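Local coordinates for protein UDP-4-amino-4,6-dideoxy-N-acetyl-beta-L-altrosamine transaminase (Helicobacter pylori, PDB 2FNU) that catalyses the pyridoxal phosphate-dependent transamination, with glutamate as amino donor, that forms UDP-4-amino-4,6-dideoxy-N-acetyl-beta-L-altrosamine in pseudaminic acid biosynthesis, at residues 107-111 and 112-116; 241-244 and 245-248; 299-302 and 303-307. All blocks are in the same frame, centred on the assembly; numbering follows the deposited sequence.

Interaction 1. Residues 107-111 and 112-116; sequences GNIDE and LALEK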
ATOM      1  N   GLY B 107     -15.829 -14.048 -21.326  1.00 12.63           N
ATOM      2  CA  GLY B 107     -14.616 -13.431 -20.790  1.00 12.11           C
ATOM      3  C   GLY B 107     -13.867 -14.251 -19.762  1.00 14.84           C
ATOM      4  O   GLY B 107     -12.719 -13.921 -19.441  1.00 13.19           O
ATOM      5  N   ASN B 108     -14.491 -15.313 -19.253  1.00 12.47           N
ATOM      6  CA  ASN B 108     -13.859 -16.123 -18.204  1.00 12.21           C
ATOM      7  C   ASN B 108     -12.917 -17.200 -18.730  1.00 12.85           C
ATOM      8  O   ASN B 108     -13.073 -17.688 -19.850  1.00 13.91           O
ATOM      9  CB  ASN B 108     -14.926 -16.769 -17.316  1.00 13.28           C
ATOM     10  CG  ASN B 108     -15.407 -15.838 -16.214  1.00 14.53           C
ATOM     11  OD1 ASN B 108     -14.763 -14.847 -15.914  1.00 13.21           O
ATOM     12  ND2 ASN B 108     -16.541 -16.171 -15.598  1.00 13.70           N
ATOM     13  N   ILE B 109     -11.952 -17.577 -17.901  1.00 11.40           N
ATOM     14  CA  ILE B 109     -10.983 -18.603 -18.280  1.00 13.30           C
ATOM     15  C   ILE B 109     -11.742 -19.876 -18.697  1.00 13.76           C
ATOM     16  O   ILE B 109     -12.752 -20.224 -18.096  1.00 13.40           O
ATOM     17  CB  ILE B 109      -9.998 -18.854 -17.099  1.00 11.70           C
ATOM     18  CG1 ILE B 109      -8.712 -19.550 -17.554  1.00 13.38           C
ATOM     19  CG2 ILE B 109     -10.660 -19.643 -15.952  1.00 12.02           C
ATOM     20  CD1 ILE B 109      -7.642 -19.631 -16.451  1.00 14.68           C
ATOM     21  N   ASP B 110     -11.266 -20.533 -19.757  1.00 12.95           N
ATOM     22  CA  ASP B 110     -11.939 -21.726 -20.272  1.00 14.15           C
ATOM     23  C   ASP B 110     -11.523 -22.961 -19.478  1.00 13.83           C
ATOM     24  O   ASP B 110     -10.430 -23.483 -19.676  1.00 12.95           O
ATOM     25  CB  ASP B 110     -11.609 -21.881 -21.759  1.00 14.96           C
ATOM     26  CG  ASP B 110     -12.315 -23.066 -22.404  1.00 16.53           C
ATOM     27  OD1 ASP B 110     -12.092 -23.262 -23.629  1.00 18.72           O
ATOM     28  OD2 ASP B 110     -13.075 -23.780 -21.697  1.00 15.65           O
ATOM     29  N   GLU B 111     -12.394 -23.427 -18.581  1.00 13.38           N
ATOM     30  CA  GLU B 111     -12.047 -24.529 -17.686  1.00 12.82           C
ATOM     31  C   GLU B 111     -11.750 -25.823 -18.453  1.00 13.59           C
ATOM     32  O   GLU B 111     -11.061 -26.724 -17.919  1.00 15.23           O
ATOM     33  CB  GLU B 111     -13.133 -24.744 -16.614  1.00 15.14           C
ATOM     34  CG  GLU B 111     -14.462 -25.305 -17.136  1.00 16.23           C
ATOM     35  CD  GLU B 111     -15.377 -24.304 -17.844  1.00 19.57           C
ATOM     36  OE1 GLU B 111     -15.135 -23.070 -17.807  1.00 16.38           O
ATOM     37  OE2 GLU B 111     -16.395 -24.747 -18.423  1.00 20.03           O
ATOM     38  N   LEU B 112     -12.253 -25.898 -19.689  1.00 14.81           N
ATOM     39  CA  LEU B 112     -12.014 -27.097 -20.537  1.00 15.57           C
ATOM     40  C   LEU B 112     -10.673 -27.057 -21.269  1.00 17.20           C
ATOM     41  O   LEU B 112     -10.274 -28.050 -21.900  1.00 20.08           O
ATOM     42  CB  LEU B 112     -13.146 -27.288 -21.556  1.00 16.03           C
ATOM     43  CG  LEU B 112     -14.556 -27.480 -20.986  1.00 19.02           C
ATOM     44  CD1 LEU B 112     -15.538 -27.756 -22.113  1.00 26.05           C
ATOM     45  CD2 LEU B 112     -14.596 -28.586 -19.934  1.00 20.42           C
ATOM     46  N   ALA B 113      -9.972 -25.928 -21.179  1.00 15.71           N
ATOM     47  CA  ALA B 113      -8.712 -25.755 -21.896  1.00 15.97           C
ATOM     48  C   ALA B 113      -7.511 -25.584 -20.964  1.00 16.77           C
ATOM     49  O   ALA B 113      -6.466 -25.079 -21.382  1.00 18.25           O
ATOM     50  CB  ALA B 113      -8.818 -24.569 -22.870  1.00 18.89           C
ATOM     51  N   LEU B 114      -7.660 -26.016 -19.709  1.00 13.95           N
ATOM     52  CA  LEU B 114      -6.614 -25.861 -18.703  1.00 14.42           C
ATOM     53  C   LEU B 114      -5.733 -27.091 -18.563  1.00 14.03           C
ATOM     54  O   LEU B 114      -4.525 -26.973 -18.360  1.00 15.29           O
ATOM     55  CB  LEU B 114      -7.209 -25.538 -17.320  1.00 15.71           C
ATOM     56  CG  LEU B 114      -8.136 -24.335 -17.200  1.00 16.15           C
ATOM     57  CD1 LEU B 114      -8.706 -24.280 -15.788  1.00 15.55           C
ATOM     58  CD2 LEU B 114      -7.335 -23.075 -17.509  1.00 21.42           C
ATOM     59  N   GLU B 115      -6.341 -28.274 -18.618  1.00 15.49           N
ATOM     60  CA  GLU B 115      -5.584 -29.493 -18.325  1.00 13.95           C
ATOM     61  C   GLU B 115      -4.414 -29.677 -19.289  1.00 15.96           C
ATOM     62  O   GLU B 115      -3.336 -30.126 -18.887  1.00 17.69           O
ATOM     63  CB  GLU B 115      -6.510 -30.727 -18.282  1.00 14.97           C
ATOM     64  CG  GLU B 115      -5.817 -31.994 -17.748  1.00 15.21           C
ATOM     65  CD  GLU B 115      -6.792 -32.989 -17.132  1.00 18.03           C
ATOM     66  OE1 GLU B 115      -8.003 -32.914 -17.442  1.00 16.62           O
ATOM     67  OE2 GLU B 115      -6.343 -33.823 -16.321  1.00 19.80           O
ATOM     68  N   LYS B 116      -4.600 -29.274 -20.546  1.00 16.40           N
ATOM     69  CA  LYS B 116      -3.538 -29.442 -21.530  1.00 17.64           C
ATOM     70  C   LYS B 116      -2.288 -28.623 -21.216  1.00 18.47           C
ATOM     71  O   LYS B 116      -1.229 -28.874 -21.782  1.00 20.48           O
ATOM     72  CB  LYS B 116      -4.044 -29.127 -22.939  1.00 17.27           C
ATOM     73  CG  LYS B 116      -4.496 -27.686 -23.159  1.00 21.41           C
ATOM     74  CD  LYS B 116      -4.850 -27.509 -24.636  1.00 25.53           C
ATOM     75  CE  LYS B 116      -5.425 -26.155 -24.931  1.00 38.53           C
ATOM     76  NZ  LYS B 116      -5.994 -26.143 -26.315  1.00 32.56           N
TER
HETATM   77  O   HOH W   1      -9.197 -28.561 -18.786  1.00 18.35           O
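Asp110 and Ala113 close a type I beta turn in the loop between strands 97-100 and 122-128 of the central sheet. The evidence is the bond from Ala113 N to Asp110 O, 2.9 Å with an N-H...O angle of 161°, together with the helical backbone angles of Glu111 and Leu112 at the two corner positions. An Asx turn is superposed on it: Leu112 N donates to Asp110 OD2 at 3.0 Å, meeting the oxygen from above the carboxylate plane. The aspartate therefore grips the turn twice, once through its carbonyl and once through its side chain. With CG trans to the backbone N (chi1 -178°), the carboxylate is laid over the start of the turn, where OD1 also rests against Ala113 CB at 3.6 Å.

The tight part is the inner, apolar face. Ile109 and Leu114 meet nearly at right angles, Ile109 CD1 lying 3.6 Å from Leu114 CD2, while Leu114 CG sits 3.5 Å from Asp110 O. Both side chains are buried: Ile109 touches Ser127 and Leu114 touches Ile125, both on strand 122-128, and Leu114 also reaches Leu143 of helix 137-146.

The solvent side is that of Leu112, which is exposed, although its CB still approaches Asp110 OD2. Glu111 is only partly exposed; bent at chi2, it runs alongside Leu112, and its OE1 forms a salt bridge with Lys104. Beyond the turn, where a 3-10 segment begins at Glu115, a water bridges two backbone atoms. It donates to Glu111 O at 2.8 Å and accepts from Glu115 N at 2.9 Å.

Interaction 2. Residues 241-244 and 245-248; sequences SQLK and KAPF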
ATOM      1  N   SER B 241     -19.055   0.350   6.376  1.00 13.83           N
ATOM      2  CA  SER B 241     -20.313   1.045   6.100  1.00 12.17           C
ATOM      3  C   SER B 241     -20.840   0.680   4.718  1.00 13.92           C
ATOM      4  O   SER B 241     -22.048   0.443   4.533  1.00 17.62           O
ATOM      5  CB  SER B 241     -20.111   2.564   6.233  1.00 15.14           C
ATOM      6  OG  SER B 241     -21.339   3.245   6.052  1.00 20.55           O
ATOM      7  N   GLN B 242     -19.940   0.612   3.741  1.00 12.82           N
ATOM      8  CA  GLN B 242     -20.315   0.177   2.399  1.00 12.28           C
ATOM      9  C   GLN B 242     -20.778  -1.290   2.378  1.00 13.48           C
ATOM     10  O   GLN B 242     -21.766  -1.638   1.714  1.00 14.60           O
ATOM     11  CB  GLN B 242     -19.109   0.360   1.468  1.00 14.29           C
ATOM     12  CG  GLN B 242     -18.847   1.825   1.102  1.00 13.26           C
ATOM     13  CD  GLN B 242     -19.407   2.163  -0.256  1.00 12.69           C
ATOM     14  OE1 GLN B 242     -18.973   1.608  -1.276  1.00 13.00           O
ATOM     15  NE2 GLN B 242     -20.403   3.067  -0.296  1.00 14.99           N
ATOM     16  N   LEU B 243     -20.072  -2.154   3.104  1.00 13.16           N
ATOM     17  CA  LEU B 243     -20.400  -3.585   3.114  1.00 12.48           C
ATOM     18  C   LEU B 243     -21.808  -3.821   3.653  1.00 12.79           C
ATOM     19  O   LEU B 243     -22.513  -4.712   3.172  1.00 13.03           O
ATOM     20  CB  LEU B 243     -19.371  -4.386   3.931  1.00 12.42           C
ATOM     21  CG  LEU B 243     -19.587  -5.894   3.950  1.00 14.66           C
ATOM     22  CD1 LEU B 243     -19.481  -6.509   2.554  1.00 14.69           C
ATOM     23  CD2 LEU B 243     -18.556  -6.508   4.874  1.00 15.06           C
ATOM     24  N   LYS B 244     -22.223  -3.013   4.628  1.00 14.85           N
ATOM     25  CA  LYS B 244     -23.571  -3.150   5.212  1.00 15.20           C
ATOM     26  C   LYS B 244     -24.670  -2.975   4.168  1.00 17.06           C
ATOM     27  O   LYS B 244     -25.787  -3.485   4.354  1.00 18.62           O
ATOM     28  CB  LYS B 244     -23.778  -2.141   6.344  1.00 17.80           C
ATOM     29  CG  LYS B 244     -23.120  -2.565   7.651  1.00 27.66           C
ATOM     30  CD  LYS B 244     -23.148  -1.456   8.699  1.00 32.03           C
ATOM     31  CE  LYS B 244     -22.503  -1.954  10.000  1.00 42.30           C
ATOM     32  NZ  LYS B 244     -21.982  -0.887  10.912  1.00 39.08           N
ATOM     33  N   LYS B 245     -24.375  -2.235   3.095  1.00 13.97           N
ATOM     34  CA  LYS B 245     -25.352  -2.063   2.013  1.00 15.24           C
ATOM     35  C   LYS B 245     -24.912  -2.704   0.702  1.00 15.93           C
ATOM     36  O   LYS B 245     -25.455  -2.374  -0.359  1.00 16.56           O
ATOM     37  CB  LYS B 245     -25.699  -0.578   1.794  1.00 16.46           C
ATOM     38  CG  LYS B 245     -24.523   0.308   1.498  1.00 16.73           C
ATOM     39  CD  LYS B 245     -24.966   1.720   1.136  1.00 19.19           C
ATOM     40  CE  LYS B 245     -23.810   2.681   1.315  1.00 21.07           C
ATOM     41  NZ  LYS B 245     -23.598   3.029   2.763  1.00 23.30           N
ATOM     42  N   ALA B 246     -23.955  -3.632   0.763  1.00 13.56           N
ATOM     43  CA  ALA B 246     -23.466  -4.237  -0.484  1.00 14.62           C
ATOM     44  C   ALA B 246     -24.593  -4.883  -1.317  1.00 16.27           C
ATOM     45  O   ALA B 246     -24.598  -4.750  -2.528  1.00 16.80           O
ATOM     46  CB  ALA B 246     -22.330  -5.244  -0.196  1.00 15.68           C
ATOM     47  N   PRO B 247     -25.522  -5.624  -0.680  1.00 14.19           N
ATOM     48  CA  PRO B 247     -26.608  -6.190  -1.496  1.00 16.27           C
ATOM     49  C   PRO B 247     -27.496  -5.137  -2.175  1.00 15.91           C
ATOM     50  O   PRO B 247     -27.918  -5.333  -3.327  1.00 15.73           O
ATOM     51  CB  PRO B 247     -27.404  -7.020  -0.484  1.00 16.14           C
ATOM     52  CG  PRO B 247     -26.363  -7.403   0.560  1.00 15.93           C
ATOM     53  CD  PRO B 247     -25.575  -6.118   0.711  1.00 16.95           C
ATOM     54  N   PHE B 248     -27.782  -4.042  -1.467  1.00 14.16           N
ATOM     55  CA  PHE B 248     -28.544  -2.927  -2.031  1.00 14.10           C
ATOM     56  C   PHE B 248     -27.828  -2.337  -3.248  1.00 16.33           C
ATOM     57  O   PHE B 248     -28.438  -2.130  -4.305  1.00 14.80           O
ATOM     58  CB  PHE B 248     -28.772  -1.854  -0.952  1.00 15.27           C
ATOM     59  CG  PHE B 248     -29.358  -0.569  -1.475  1.00 20.26           C
ATOM     60  CD1 PHE B 248     -30.733  -0.411  -1.579  1.00 22.14           C
ATOM     61  CD2 PHE B 248     -28.530   0.485  -1.859  1.00 23.35           C
ATOM     62  CE1 PHE B 248     -31.281   0.787  -2.072  1.00 22.34           C
ATOM     63  CE2 PHE B 248     -29.070   1.685  -2.348  1.00 24.07           C
ATOM     64  CZ  PHE B 248     -30.449   1.823  -2.453  1.00 21.86           C
TER
HETATM   65  O   HOH W   2     -24.482   1.454   5.168  1.00 32.62           O
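Lys245 folds its side chain back against Ser241 and Gln242, across the junction between helix 233-244 and helix 246-264. Its CG occupies the position between backbone N and carbonyl carbon (chi1 57°), which directs the chain back over the last turn of the first helix and sets CG 3.4 Å from Gln242 O. The lysine chain then crosses the Gln242 side chain obliquely, with Lys245 CE 3.8 Å from Gln242 NE2, at the nitrogen end of the amide. A final bend at chi4 (-78°) brings NZ near Ser241 O. The direct bond from Lys245 NZ to Ser241 O is weak at 3.5 Å, and a water bridges the same two atoms, donating to Ser241 O at 2.7 Å and accepting from Lys245 NZ at 3.0 Å.

Two i to i+3 bonds carry the chain from one helix to the next: Lys245 N donates to Gln242 O at 3.0 Å, and Ala246 N to Leu243 O, also 3.0 Å, with an N-H...O angle of 167°. Lys245 itself is the N-cap residue of the second helix. The Leu243 side chain lies against Ala40, Leu41 and Phe44 of helix 32-45; its CD1 comes no nearer than 4.2 Å to Ala246 CB.

The polar ends converge on Asp15 of helix 13-23, which takes bonds from Ser241 OG and Gln242 NE2 and a salt bridge from Lys245 NZ; Asp12 gives the lysine a second carboxylate. Gln242 NE2 is shared between Asp15 OD2 and Cys10 O, and OE1 accepts from Thr186 N, which together fix the amide's rotation. Three donors on one carboxylate would probably favour its ionised form and tie this helix junction to helix 13-23.

Interaction 3. Residues 299-302 and 303-307; sequences KLIL and ESLHK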
ATOM      1  N   LYS B 299     -11.969   1.970 -32.574  1.00 21.61           N
ATOM      2  CA  LYS B 299     -11.509   3.233 -32.003  1.00 20.05           C
ATOM      3  C   LYS B 299     -12.485   4.376 -32.316  1.00 20.52           C
ATOM      4  O   LYS B 299     -12.773   5.196 -31.447  1.00 21.42           O
ATOM      5  CB  LYS B 299     -10.098   3.591 -32.488  1.00 22.07           C
ATOM      6  CG  LYS B 299      -9.473   4.777 -31.752  1.00 28.82           C
ATOM      7  CD  LYS B 299      -9.309   4.490 -30.259  1.00 46.13           C
ATOM      8  CE  LYS B 299      -9.032   5.765 -29.470  1.00 57.96           C
ATOM      9  NZ  LYS B 299      -7.649   6.283 -29.675  1.00 64.35           N
ATOM     10  N   LEU B 300     -12.987   4.430 -33.551  1.00 21.89           N
ATOM     11  CA  LEU B 300     -13.962   5.458 -33.933  1.00 20.80           C
ATOM     12  C   LEU B 300     -15.277   5.312 -33.158  1.00 19.75           C
ATOM     13  O   LEU B 300     -15.882   6.310 -32.754  1.00 21.54           O
ATOM     14  CB  LEU B 300     -14.232   5.428 -35.435  1.00 22.95           C
ATOM     15  CG  LEU B 300     -13.057   5.845 -36.330  1.00 28.34           C
ATOM     16  CD1 LEU B 300     -13.479   5.787 -37.788  1.00 29.14           C
ATOM     17  CD2 LEU B 300     -12.551   7.235 -35.966  1.00 32.75           C
ATOM     18  N   ILE B 301     -15.698   4.070 -32.947  1.00 21.45           N
ATOM     19  CA  ILE B 301     -16.907   3.788 -32.153  1.00 18.97           C
ATOM     20  C   ILE B 301     -16.745   4.279 -30.716  1.00 16.20           C
ATOM     21  O   ILE B 301     -17.610   4.999 -30.188  1.00 18.12           O
ATOM     22  CB  ILE B 301     -17.260   2.286 -32.188  1.00 19.10           C
ATOM     23  CG1 ILE B 301     -17.755   1.903 -33.587  1.00 21.14           C
ATOM     24  CG2 ILE B 301     -18.317   1.947 -31.120  1.00 17.37           C
ATOM     25  CD1 ILE B 301     -17.863   0.412 -33.812  1.00 19.38           C
ATOM     26  N   LEU B 302     -15.615   3.934 -30.106  1.00 18.28           N
ATOM     27  CA  LEU B 302     -15.309   4.393 -28.750  1.00 16.86           C
ATOM     28  C   LEU B 302     -15.242   5.910 -28.652  1.00 19.16           C
ATOM     29  O   LEU B 302     -15.787   6.494 -27.709  1.00 17.00           O
ATOM     30  CB  LEU B 302     -14.002   3.768 -28.248  1.00 17.66           C
ATOM     31  CG  LEU B 302     -14.016   2.263 -27.981  1.00 18.60           C
ATOM     32  CD1 LEU B 302     -12.585   1.781 -27.845  1.00 17.25           C
ATOM     33  CD2 LEU B 302     -14.826   1.923 -26.723  1.00 20.48           C
ATOM     34  N   GLU B 303     -14.574   6.542 -29.621  1.00 19.43           N
ATOM     35  CA  GLU B 303     -14.512   8.006 -29.683  1.00 19.63           C
ATOM     36  C   GLU B 303     -15.901   8.635 -29.851  1.00 18.38           C
ATOM     37  O   GLU B 303     -16.200   9.659 -29.230  1.00 20.17           O
ATOM     38  CB  GLU B 303     -13.558   8.465 -30.796  1.00 19.95           C
ATOM     39  CG  GLU B 303     -12.089   8.227 -30.444  1.00 26.16           C
ATOM     40  CD  GLU B 303     -11.127   8.353 -31.626  1.00 27.96           C
ATOM     41  OE1 GLU B 303     -11.573   8.400 -32.796  1.00 33.54           O
ATOM     42  OE2 GLU B 303      -9.904   8.384 -31.370  1.00 40.79           O
ATOM     43  N   SER B 304     -16.757   7.991 -30.642  1.00 19.33           N
ATOM     44  CA  SER B 304     -18.128   8.462 -30.820  1.00 20.75           C
ATOM     45  C   SER B 304     -18.924   8.358 -29.513  1.00 20.29           C
ATOM     46  O   SER B 304     -19.639   9.291 -29.134  1.00 21.68           O
ATOM     47  CB  SER B 304     -18.806   7.679 -31.947  1.00 20.21           C
ATOM     48  OG  SER B 304     -20.143   8.120 -32.152  1.00 26.89           O
ATOM     49  N   LEU B 305     -18.779   7.236 -28.803  1.00 17.54           N
ATOM     50  CA  LEU B 305     -19.430   7.082 -27.507  1.00 17.22           C
ATOM     51  C   LEU B 305     -18.984   8.192 -26.574  1.00 16.97           C
ATOM     52  O   LEU B 305     -19.805   8.841 -25.932  1.00 17.11           O
ATOM     53  CB  LEU B 305     -19.117   5.710 -26.893  1.00 16.12           C
ATOM     54  CG  LEU B 305     -19.790   4.520 -27.588  1.00 17.51           C
ATOM     55  CD1 LEU B 305     -19.304   3.210 -26.980  1.00 17.33           C
ATOM     56  CD2 LEU B 305     -21.327   4.623 -27.538  1.00 17.61           C
ATOM     57  N   HIS B 306     -17.671   8.422 -26.511  1.00 15.37           N
ATOM     58  CA  HIS B 306     -17.153   9.459 -25.623  1.00 14.82           C
ATOM     59  C   HIS B 306     -17.659  10.852 -25.997  1.00 16.54           C
ATOM     60  O   HIS B 306     -17.961  11.646 -25.111  1.00 17.69           O
ATOM     61  CB  HIS B 306     -15.624   9.415 -25.568  0.50  9.16           C
ATOM     62  CG  HIS B 306     -15.099   8.363 -24.643  0.50  9.48           C
ATOM     63  ND1 HIS B 306     -14.149   8.625 -23.681  0.50 12.74           N
ATOM     64  CD2 HIS B 306     -15.427   7.055 -24.507  0.50  8.43           C
ATOM     65  CE1 HIS B 306     -13.887   7.515 -23.015  0.50 13.07           C
ATOM     66  NE2 HIS B 306     -14.648   6.548 -23.497  0.50  9.93           N
ATOM     67  N   LYS B 307     -17.764  11.135 -27.296  1.00 18.48           N
ATOM     68  CA  LYS B 307     -18.287  12.443 -27.736  1.00 21.22           C
ATOM     69  C   LYS B 307     -19.734  12.650 -27.292  1.00 22.08           C
ATOM     70  O   LYS B 307     -20.167  13.782 -27.085  1.00 26.67           O
ATOM     71  CB  LYS B 307     -18.154  12.594 -29.250  1.00 23.76           C
ATOM     72  CG  LYS B 307     -16.756  12.990 -29.686  1.00 38.73           C
ATOM     73  CD  LYS B 307     -16.655  13.144 -31.194  1.00 49.15           C
ATOM     74  CE  LYS B 307     -15.218  13.417 -31.613  1.00 58.16           C
ATOM     75  NZ  LYS B 307     -15.090  13.576 -33.088  1.00 63.60           N
TER
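Lys299 and Glu303, one helical turn apart, form an i to i+4 salt bridge on helix 298-307. Lys299 NZ stands 3.5 Å from Glu303 OE2, and the same oxygen lies 3.4 Å from Lys299 CE. The lysine chain bends at chi2 (62°) and chi4, which wraps its aliphatic part over the glutamate carboxylate, whereas Glu303 stays extended. The other carboxylate oxygen, Glu303 OE1, touches Leu300 CD2 at 3.5 Å. Lys299 NZ has a further, long and weak ion pair with Asp216 of the second subunit.

Among backbone hydrogen bonds, four successive i to i+4 links of 2.8 to 2.9 Å establish a regular alpha helix: Glu303 N to Lys299 O, Ser304 N to Leu300 O, Leu305 N to Ile301 O and His306 N to Leu302 O.

Apolar contact within the helix is slight, Ile301 CG2 being 4.4 Å from Leu305 CD1. Ile301 touches Phe369 and Leu305 touches Val365, both of helix 355-370.

For aromatic contacts, His306 is held by NE2 bonding to Ala312 O and packs edge-to-face with Phe217 and Phe218 of the second subunit. With Leu302 on substrate-binding Val314, this is an amphipathic helix at the dimer interface, bordering the UDP-sugar site.

How the interactions relate
The three contacts follow one another along the chain and lie far apart: centres are 32 to 34 Å from each other, and the nearest atoms of any two are at least about 16 Å apart. Interaction 1 sits in a loop beside the central mixed sheet, packed on strand 122-128 and helix 137-146. Interaction 2, across the chain's centre from it, joins helices 233-244 and 246-264, and interaction 3 lies on helix 298-307, the one of the three that meets the second subunit. All lie outside the first shell of the ligands: the Ile109 side chain is about 12 Å from the cofactor, and those of Gln242 and His306 about 11 and 8 Å from the UDP-sugar.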